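Local structure of putative Xylose isomerase (Rhodospirillum rubrum, 3QXB) at residues A[209-221]-A[239-253]. The protein is a putative xylose isomerase-like TIM-barrel protein that binds two neighbouring metal ions and probably acts as an isomerase. Numbering follows the deposited sequence.
Sequences RLLVDWGHALFEP and WIAAYHIQQTDGQLD. With FE (Fe (III) ion), chain E; MN (manganese (II) ion), chain G.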
loop_
_atom_site.group_PDB
_atom_site.type_symbol
_atom_site.label_atom_id
_atom_site.label_comp_id
_atom_site.label_asym_id
_atom_site.label_seq_id
_atom_site.Cartn_x
_atom_site.Cartn_y
_atom_site.Cartn_z
ATOM N N ARG A 209 -14.210 -13.492 -14.189
ATOM C CA ARG A 209 -15.444 -12.781 -13.875
ATOM C C ARG A 209 -15.095 -11.466 -13.191
ATOM O O ARG A 209 -13.943 -11.188 -12.891
ATOM C CB ARG A 209 -16.330 -13.661 -12.968
ATOM C CG ARG A 209 -16.905 -14.916 -13.653
ATOM C CD ARG A 209 -17.981 -14.540 -14.682
ATOM N NE ARG A 209 -18.443 -15.698 -15.434
ATOM C CZ ARG A 209 -17.978 -16.065 -16.628
ATOM N NH1 ARG A 209 -16.981 -15.403 -17.245
ATOM N NH2 ARG A 209 -18.486 -17.134 -17.197
ATOM N N LEU A 210 -16.132 -10.665 -12.936
ATOM C CA LEU A 210 -15.984 -9.376 -12.303
ATOM C C LEU A 210 -16.255 -9.511 -10.805
ATOM O O LEU A 210 -17.132 -10.268 -10.385
ATOM C CB LEU A 210 -16.950 -8.352 -12.911
ATOM C CG LEU A 210 -16.746 -8.035 -14.401
ATOM C CD1 LEU A 210 -17.940 -7.241 -14.949
ATOM C CD2 LEU A 210 -15.437 -7.250 -14.583
ATOM N N LEU A 211 -15.450 -8.804 -10.015
ATOM C CA LEU A 211 -15.794 -8.486 -8.644
ATOM C C LEU A 211 -16.010 -6.975 -8.614
ATOM O O LEU A 211 -15.151 -6.236 -9.027
ATOM C CB LEU A 211 -14.710 -8.971 -7.677
ATOM C CG LEU A 211 -14.901 -8.609 -6.200
ATOM C CD1 LEU A 211 -14.217 -9.655 -5.278
ATOM C CD2 LEU A 211 -14.391 -7.160 -5.924
ATOM N N VAL A 212 -17.203 -6.516 -8.228
ATOM C CA VAL A 212 -17.506 -5.091 -8.329
ATOM C C VAL A 212 -17.555 -4.487 -6.935
ATOM O O VAL A 212 -18.188 -5.020 -6.050
ATOM C CB VAL A 212 -18.789 -4.841 -9.093
ATOM C CG1 VAL A 212 -19.262 -3.376 -8.982
ATOM C CG2 VAL A 212 -18.611 -5.293 -10.566
ATOM N N ASP A 213 -16.821 -3.395 -6.752
ATOM C CA ASP A 213 -16.731 -2.758 -5.461
ATOM C C ASP A 213 -17.700 -1.583 -5.478
ATOM O O ASP A 213 -17.622 -0.724 -6.355
ATOM C CB ASP A 213 -15.304 -2.270 -5.247
ATOM C CG ASP A 213 -15.095 -1.687 -3.876
ATOM O OD1 ASP A 213 -16.038 -1.036 -3.373
ATOM O OD2 ASP A 213 -13.996 -1.895 -3.328
ATOM N N TRP A 214 -18.641 -1.574 -4.547
ATOM C CA TRP A 214 -19.719 -0.580 -4.560
ATOM C C TRP A 214 -19.150 0.858 -4.531
ATOM O O TRP A 214 -19.699 1.763 -5.152
ATOM C CB TRP A 214 -20.671 -0.803 -3.375
ATOM C CG TRP A 214 -21.728 -1.821 -3.614
ATOM C CD1 TRP A 214 -21.555 -3.157 -3.772
ATOM C CD2 TRP A 214 -23.138 -1.581 -3.703
ATOM N NE1 TRP A 214 -22.762 -3.771 -3.956
ATOM C CE2 TRP A 214 -23.756 -2.827 -3.920
ATOM C CE3 TRP A 214 -23.940 -0.436 -3.586
ATOM C CZ2 TRP A 214 -25.142 -2.968 -4.062
ATOM C CZ3 TRP A 214 -25.351 -0.576 -3.737
ATOM C CH2 TRP A 214 -25.919 -1.836 -3.959
ATOM N N GLY A 215 -18.026 1.054 -3.868
ATOM C CA GLY A 215 -17.410 2.379 -3.790
ATOM C C GLY A 215 -16.783 2.830 -5.103
ATOM O O GLY A 215 -16.642 4.029 -5.352
ATOM N N HIS A 216 -16.382 1.875 -5.929
ATOM C CA HIS A 216 -15.812 2.169 -7.223
ATOM C C HIS A 216 -16.925 2.510 -8.232
ATOM O O HIS A 216 -16.798 3.466 -8.974
ATOM C CB HIS A 216 -15.049 0.981 -7.727
ATOM C CG HIS A 216 -13.864 0.620 -6.892
ATOM N ND1 HIS A 216 -12.981 -0.367 -7.271
ATOM C CD2 HIS A 216 -13.390 1.129 -5.721
ATOM C CE1 HIS A 216 -12.027 -0.467 -6.354
ATOM N NE2 HIS A 216 -12.244 0.440 -5.413
ATOM N N ALA A 217 -17.996 1.736 -8.238
ATOM C CA ALA A 217 -19.127 1.999 -9.131
ATOM C C ALA A 217 -19.805 3.326 -8.785
ATOM O O ALA A 217 -20.313 4.030 -9.668
ATOM C CB ALA A 217 -20.146 0.854 -9.065
ATOM N N LEU A 218 -19.838 3.660 -7.501
ATOM C CA LEU A 218 -20.602 4.840 -7.029
ATOM C C LEU A 218 -19.766 6.115 -6.971
ATOM O O LEU A 218 -20.214 7.131 -6.464
ATOM C CB LEU A 218 -21.256 4.557 -5.662
ATOM C CG LEU A 218 -22.315 3.429 -5.664
ATOM C CD1 LEU A 218 -22.991 3.273 -4.295
ATOM C CD2 LEU A 218 -23.349 3.658 -6.703
ATOM N N PHE A 219 -18.544 6.061 -7.485
ATOM C CA PHE A 219 -17.687 7.232 -7.544
ATOM C C PHE A 219 -18.238 8.289 -8.541
ATOM O O PHE A 219 -18.045 8.171 -9.764
ATOM C CB PHE A 219 -16.282 6.788 -7.936
ATOM C CG PHE A 219 -15.275 7.892 -7.937
ATOM C CD1 PHE A 219 -14.861 8.475 -6.757
ATOM C CD2 PHE A 219 -14.713 8.325 -9.108
ATOM C CE1 PHE A 219 -13.951 9.492 -6.767
ATOM C CE2 PHE A 219 -13.785 9.322 -9.102
ATOM C CZ PHE A 219 -13.423 9.914 -7.946
ATOM N N GLU A 220 -18.901 9.311 -7.998
ATOM C CA GLU A 220 -19.567 10.364 -8.781
ATOM C C GLU A 220 -18.690 11.206 -9.727
ATOM O O GLU A 220 -19.052 11.384 -10.888
ATOM C CB GLU A 220 -20.352 11.289 -7.846
ATOM C CG GLU A 220 -21.789 10.841 -7.615
ATOM C CD GLU A 220 -22.441 11.545 -6.426
ATOM O OE1 GLU A 220 -22.466 12.796 -6.423
ATOM O OE2 GLU A 220 -22.909 10.843 -5.491
ATOM N N PRO A 221 -17.537 11.724 -9.256
ATOM C CA PRO A 221 -16.755 12.609 -10.135
ATOM C C PRO A 221 -16.369 12.020 -11.503
ATOM O O PRO A 221 -16.172 12.772 -12.444
ATOM C CB PRO A 221 -15.492 12.905 -9.315
ATOM C CG PRO A 221 -15.944 12.805 -7.905
ATOM C CD PRO A 221 -16.952 11.656 -7.910
ATOM N N TRP A 239 -21.838 -11.441 -15.524
ATOM C CA TRP A 239 -20.448 -11.627 -15.169
ATOM C C TRP A 239 -20.027 -11.258 -13.741
ATOM O O TRP A 239 -18.905 -11.522 -13.370
ATOM C CB TRP A 239 -19.565 -10.859 -16.141
ATOM C CG TRP A 239 -19.681 -11.287 -17.582
ATOM C CD1 TRP A 239 -19.355 -12.504 -18.136
ATOM C CD2 TRP A 239 -20.148 -10.473 -18.651
ATOM N NE1 TRP A 239 -19.607 -12.490 -19.498
ATOM C CE2 TRP A 239 -20.085 -11.249 -19.837
ATOM C CE3 TRP A 239 -20.598 -9.151 -18.728
ATOM C CZ2 TRP A 239 -20.455 -10.742 -21.074
ATOM C CZ3 TRP A 239 -20.972 -8.645 -19.978
ATOM C CH2 TRP A 239 -20.907 -9.442 -21.126
ATOM N N ILE A 240 -20.899 -10.637 -12.951
ATOM C CA ILE A 240 -20.519 -10.150 -11.622
ATOM C C ILE A 240 -20.713 -11.305 -10.645
ATOM O O ILE A 240 -21.850 -11.685 -10.351
ATOM C CB ILE A 240 -21.362 -8.926 -11.216
ATOM C CG1 ILE A 240 -21.118 -7.736 -12.160
ATOM C CG2 ILE A 240 -21.073 -8.523 -9.812
ATOM C CD1 ILE A 240 -22.207 -6.601 -12.038
ATOM N N ALA A 241 -19.613 -11.900 -10.186
ATOM C CA ALA A 241 -19.663 -13.129 -9.365
ATOM C C ALA A 241 -19.450 -12.860 -7.876
ATOM O O ALA A 241 -19.693 -13.734 -7.047
ATOM C CB ALA A 241 -18.629 -14.125 -9.847
ATOM N N ALA A 242 -18.973 -11.676 -7.548
ATOM C CA ALA A 242 -18.746 -11.262 -6.150
ATOM C C ALA A 242 -18.627 -9.729 -6.052
ATOM O O ALA A 242 -18.425 -9.043 -7.062
ATOM C CB ALA A 242 -17.503 -11.972 -5.555
ATOM N N TYR A 243 -18.760 -9.205 -4.835
ATOM C CA TYR A 243 -18.717 -7.771 -4.590
ATOM C C TYR A 243 -17.802 -7.407 -3.423
ATOM O O TYR A 243 -17.556 -8.228 -2.533
ATOM C CB TYR A 243 -20.102 -7.269 -4.246
ATOM C CG TYR A 243 -21.157 -7.497 -5.298
ATOM C CD1 TYR A 243 -21.787 -8.709 -5.408
ATOM C CD2 TYR A 243 -21.568 -6.471 -6.151
ATOM C CE1 TYR A 243 -22.770 -8.919 -6.379
ATOM C CE2 TYR A 243 -22.543 -6.677 -7.117
ATOM C CZ TYR A 243 -23.142 -7.912 -7.230
ATOM O OH TYR A 243 -24.155 -8.180 -8.162
ATOM N N HIS A 244 -17.326 -6.156 -3.428
ATOM C CA HIS A 244 -16.819 -5.527 -2.221
ATOM C C HIS A 244 -17.867 -4.508 -1.811
ATOM O O HIS A 244 -18.385 -3.750 -2.656
ATOM C CB HIS A 244 -15.505 -4.803 -2.435
ATOM C CG HIS A 244 -14.345 -5.715 -2.626
ATOM N ND1 HIS A 244 -13.167 -5.310 -3.222
ATOM C CD2 HIS A 244 -14.180 -7.014 -2.287
ATOM C CE1 HIS A 244 -12.343 -6.345 -3.274
ATOM N NE2 HIS A 244 -12.935 -7.389 -2.719
ATOM N N ILE A 245 -18.174 -4.491 -0.530
ATOM C CA ILE A 245 -19.080 -3.497 0.014
ATOM C C ILE A 245 -18.281 -2.606 0.976
ATOM O O ILE A 245 -17.398 -3.066 1.670
ATOM C CB ILE A 245 -20.332 -4.136 0.670
ATOM C CG1 ILE A 245 -19.985 -5.041 1.851
ATOM C CG2 ILE A 245 -21.221 -4.901 -0.391
ATOM C CD1 ILE A 245 -21.235 -5.513 2.642
ATOM N N GLN A 246 -18.646 -1.325 1.010
ATOM C CA GLN A 246 -18.054 -0.318 1.887
ATOM C C GLN A 246 -19.036 0.836 1.982
ATOM O O GLN A 246 -19.974 0.935 1.183
ATOM C CB GLN A 246 -16.754 0.218 1.302
ATOM C CG GLN A 246 -16.842 0.420 -0.232
ATOM C CD GLN A 246 -15.913 1.508 -0.728
ATOM O OE1 GLN A 246 -15.929 2.639 -0.208
ATOM N NE2 GLN A 246 -15.124 1.199 -1.751
ATOM N N GLN A 247 -18.823 1.696 2.967
ATOM C CA GLN A 247 -19.592 2.907 3.104
ATOM C C GLN A 247 -18.788 4.010 2.447
ATOM O O GLN A 247 -17.542 4.003 2.456
ATOM C CB GLN A 247 -19.928 3.191 4.585
ATOM C CG GLN A 247 -20.850 4.334 4.880
ATOM C CD GLN A 247 -22.213 4.267 4.203
ATOM O OE1 GLN A 247 -22.309 4.448 3.004
ATOM N NE2 GLN A 247 -23.278 4.093 4.995
ATOM N N THR A 248 -19.508 4.916 1.801
ATOM C CA THR A 248 -18.866 5.968 1.051
ATOM C C THR A 248 -19.829 7.143 0.883
ATOM O O THR A 248 -21.036 6.963 1.002
ATOM C CB THR A 248 -18.433 5.441 -0.335
ATOM O OG1 THR A 248 -17.830 6.492 -1.083
ATOM C CG2 THR A 248 -19.654 4.868 -1.103
ATOM N N ASP A 249 -19.287 8.332 0.627
ATOM C CA ASP A 249 -20.110 9.475 0.230
ATOM C C ASP A 249 -20.129 9.619 -1.282
ATOM O O ASP A 249 -20.764 10.515 -1.811
ATOM C CB ASP A 249 -19.623 10.781 0.891
ATOM C CG ASP A 249 -18.209 11.132 0.502
ATOM O OD1 ASP A 249 -17.579 10.347 -0.244
ATOM O OD2 ASP A 249 -17.715 12.163 0.959
ATOM N N GLY A 250 -19.403 8.761 -1.981
ATOM C CA GLY A 250 -19.402 8.803 -3.425
ATOM C C GLY A 250 -18.500 9.863 -4.024
ATOM O O GLY A 250 -18.524 10.039 -5.230
ATOM N N GLN A 251 -17.693 10.546 -3.209
ATOM C CA GLN A 251 -16.769 11.604 -3.691
ATOM C C GLN A 251 -15.300 11.209 -3.745
ATOM O O GLN A 251 -14.509 11.799 -4.485
ATOM C CB GLN A 251 -16.929 12.870 -2.830
ATOM C CG GLN A 251 -18.398 13.357 -2.717
ATOM C CD GLN A 251 -19.139 13.398 -4.074
ATOM O OE1 GLN A 251 -20.272 12.882 -4.226
ATOM N NE2 GLN A 251 -18.492 14.009 -5.070
ATOM N N LEU A 252 -14.934 10.226 -2.939
ATOM C CA LEU A 252 -13.647 9.551 -3.054
ATOM C C LEU A 252 -13.936 8.069 -2.776
ATOM O O LEU A 252 -15.054 7.702 -2.410
ATOM C CB LEU A 252 -12.609 10.127 -2.065
ATOM C CG LEU A 252 -12.046 11.556 -2.223
ATOM C CD1 LEU A 252 -10.886 11.818 -1.246
ATOM C CD2 LEU A 252 -11.577 11.806 -3.637
ATOM N N ASP A 253 -12.934 7.222 -2.958
ATOM C CA ASP A 253 -13.072 5.803 -2.686
ATOM C C ASP A 253 -12.854 5.572 -1.202
ATOM O O ASP A 253 -11.732 5.308 -0.776
ATOM C CB ASP A 253 -12.065 4.984 -3.516
ATOM C CG ASP A 253 -12.317 3.484 -3.416
ATOM O OD1 ASP A 253 -13.460 3.098 -3.060
ATOM O OD2 ASP A 253 -11.379 2.678 -3.712
HETATM FE FE FE E . -12.290 -3.266 -3.547
HETATM MN MN MN G . -11.225 0.721 -3.516
HETATM O O HOH W 1 -17.233 6.312 -3.865
HETATM O O HOH W 2 -10.737 -1.543 -3.476
HETATM O O HOH W 3 -10.290 -4.355 -3.618
HETATM O O HOH W 4 -8.885 0.995 -2.912
#
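Asp213 and His244 converge on one ion, modelled here as iron, through different torsions: the carboxylate swings opposite its own backbone N (chi1 -176°), whereas the imidazole turns opposite its carbonyl carbon (chi1 -72°). Asp213 OD2 and His244 ND1 each bind it at 2.2 Å, with carboxylate and ring planes perpendicular. This metal bond and a hydrogen bond from His244 NE2 to Gln53 OE1 fix the ring's rotation, and Leu211 CD2 sits over the centre of one face, 3.4 Å from the His244 ring centroid, a CH-pi contact. The other oxygen, Asp213 OD1, is gripped from one face of its plane by Gly215 N, a helix N-cap bond, and by Gln246 NE2 at 2.9 Å on the syn side. Gln246 NE2 also donates to Asp253 OD1, a nearly straight bond of 2.8 Å, making Gln246 a second-shell link between ligands of both metals. With an alanine here, Asp253 OD1 is likely to lose its amide partner and Asp213 OD1 one of its two donors, breaking that link. Asp253 OD2 and His216 NE2 hold the second ion, modelled as manganese; His216 ND1 is hydrogen-bonded to Pro179 O, and a water bridges the ions. Each position is also seen with the other metal. Parallel strands 209-213 and 240-245 pair at 20°, with a beta bulge between Leu210 and Leu211; Val212 CG2 packs on Ile240 CG1 on the opposite sheet face. Glu178 and Glu286 complete the first ion's protein ligands and His255 the second's: a dinuclear centre at the C-terminal strand ends of a xylose isomerase-like TIM barrel.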